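Local coordinates for DegV family protein (Corynebacterium glutamicum, PDB 3EGL) that binds long-chain fatty acids such as palmitate and may take part in lipid transport or fatty acid metabolism, at residues 154-157 against 158-161. Residues are numbered along the deposited sequence; the frame is centred on the assembly and turned at random.
Sequences RIST and ATAM. With PLM (palmitic acid), chain D.
Over one face of the Arg154 guanidinium runs the palmitate chain, with PLM C6 4.0 Å above the plane and displaced toward its rim. Near the carboxylate end, Arg154 NH2 comes within 3.4 Å of PLM O1. NH1 is hydrogen-bonded to Ser152 O and NH2 to Leu75 O, which help fix the group's rotation, beside Ser76, which with Thr42 binds the fatty acid carboxylate. Beyond Arg154 the chain makes one tight turn: Thr157, Ala158 and Thr159 have helical backbone angles, and Ala160 N closes an alpha-turn on Ser156 O (3.0 Å, N-H...O 160°), approaching in the carbonyl plane. Ser156 OG, set between its own N and C by a chi1 of 76°, reaches forward along the chain to Thr159 OG1 at 2.9 Å; either hydroxyl could be the donor. On its other branch Thr159 sends CG2 to Ile155 CG2 (4.0 Å), the two side chains crossing at about a right angle. That same Ile155 methyl, anti to the backbone N, also meets Ala160 CB at 4.0 Å. Water 1 bridges Ile155 O, just ahead of the turn, and Ala160 O at its far end, donating to both. The turn lies at the surface in the loop joining strands 137-142 and 171-175; Ile155 rests on Met179 and Thr159 on Ile181 of edge strand 178-181, while Ala160 is buried against Trp150, Ala165 and Leu166 of the same long connection.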
loop_
_atom_site.group_PDB
_atom_site.type_symbol
_atom_site.label_atom_id
_atom_site.label_comp_id
_atom_site.label_asym_id
_atom_site.label_seq_id
_atom_site.Cartn_x
_atom_site.Cartn_y
_atom_site.Cartn_z
ATOM N N ARG A 154 -0.873 -1.882 -15.880
ATOM C CA ARG A 154 -0.231 -2.656 -14.826
ATOM C C ARG A 154 -0.606 -4.139 -14.855
ATOM O O ARG A 154 -0.223 -4.893 -13.960
ATOM C CB ARG A 154 -0.553 -2.052 -13.457
ATOM C CG ARG A 154 0.378 -0.926 -13.034
ATOM C CD ARG A 154 0.042 0.375 -13.741
ATOM N NE ARG A 154 0.846 1.451 -13.199
ATOM C CZ ARG A 154 0.730 2.726 -13.562
ATOM N NH1 ARG A 154 -0.176 3.112 -14.468
ATOM N NH2 ARG A 154 1.514 3.613 -12.996
ATOM N N ILE A 155 -1.393 -4.538 -15.849
ATOM C CA ILE A 155 -1.657 -5.928 -16.096
ATOM C C ILE A 155 -0.755 -6.332 -17.250
ATOM O O ILE A 155 -0.928 -5.855 -18.373
ATOM C CB ILE A 155 -3.122 -6.173 -16.544
ATOM C CG1 ILE A 155 -4.124 -5.485 -15.618
ATOM C CG2 ILE A 155 -3.387 -7.685 -16.713
ATOM C CD1 ILE A 155 -4.158 -6.053 -14.208
ATOM N N SER A 156 0.215 -7.194 -16.986
ATOM C CA SER A 156 1.048 -7.740 -18.070
ATOM C C SER A 156 0.185 -8.581 -19.014
ATOM O O SER A 156 -0.891 -9.103 -18.614
ATOM C CB SER A 156 2.181 -8.595 -17.504
ATOM O OG SER A 156 1.661 -9.848 -17.085
ATOM N N THR A 157 0.648 -8.710 -20.258
ATOM C CA THR A 157 -0.040 -9.539 -21.257
ATOM C C THR A 157 0.028 -11.031 -20.935
ATOM O O THR A 157 -0.920 -11.781 -21.220
ATOM C CB THR A 157 0.471 -9.266 -22.680
ATOM O OG1 THR A 157 1.893 -9.400 -22.709
ATOM C CG2 THR A 157 0.081 -7.832 -23.107
ATOM N N ALA A 158 1.141 -11.443 -20.327
ATOM C CA ALA A 158 1.251 -12.763 -19.713
ATOM C C ALA A 158 0.073 -13.016 -18.743
ATOM O O ALA A 158 -0.532 -14.090 -18.759
ATOM C CB ALA A 158 2.593 -12.905 -18.999
ATOM N N THR A 159 -0.259 -12.024 -17.923
ATOM C CA THR A 159 -1.407 -12.124 -17.017
ATOM C C THR A 159 -2.751 -12.165 -17.782
ATOM O O THR A 159 -3.616 -13.005 -17.490
ATOM C CB THR A 159 -1.410 -10.984 -15.909
ATOM O OG1 THR A 159 -0.162 -10.986 -15.205
ATOM C CG2 THR A 159 -2.539 -11.176 -14.905
ATOM N N ALA A 160 -2.935 -11.253 -18.739
ATOM C CA ALA A 160 -4.176 -11.224 -19.524
ATOM C C ALA A 160 -3.949 -10.552 -20.875
ATOM O O ALA A 160 -3.625 -9.362 -20.936
ATOM C CB ALA A 160 -5.314 -10.530 -18.721
HETATM N N MSE A 161 -4.091 -11.317 -21.956
HETATM C CA MSE A 161 -3.882 -10.764 -23.304
HETATM C C MSE A 161 -5.005 -9.856 -23.786
HETATM O O MSE A 161 -4.802 -8.984 -24.626
HETATM C CB MSE A 161 -3.687 -11.875 -24.303
HETATM C CG MSE A 161 -2.261 -12.340 -24.365
HETATM SE SE MSE A 161 -2.391 -13.895 -25.446
HETATM C CE MSE A 161 -1.751 -13.180 -27.132
HETATM C C1 PLM D . 1.859 6.432 -10.859
HETATM O O1 PLM D . 2.965 5.863 -10.874
HETATM O O2 PLM D . 1.410 6.867 -11.932
HETATM C C2 PLM D . 1.040 6.584 -9.612
HETATM C C3 PLM D . 0.634 5.193 -9.132
HETATM C C4 PLM D . -0.499 4.536 -9.878
HETATM C C5 PLM D . -0.395 3.048 -9.549
HETATM C C6 PLM D . -1.562 2.252 -10.075
HETATM C C7 PLM D . -1.339 0.795 -9.739
HETATM C C8 PLM D . -2.603 -0.073 -9.826
HETATM C C9 PLM D . -3.519 0.189 -8.628
HETATM C CA PLM D . -4.466 -0.984 -8.338
HETATM C CB PLM D . -5.666 -0.579 -7.492
HETATM C CC PLM D . -5.366 -0.024 -6.091
HETATM C CD PLM D . -5.354 -1.139 -5.059
HETATM C CE PLM D . -5.712 -0.663 -3.664
HETATM C CF PLM D . -4.501 -0.743 -2.729
HETATM C CG PLM D . -4.420 -2.030 -1.911
HETATM O O HOH W 1 -2.340 -7.030 -20.612
#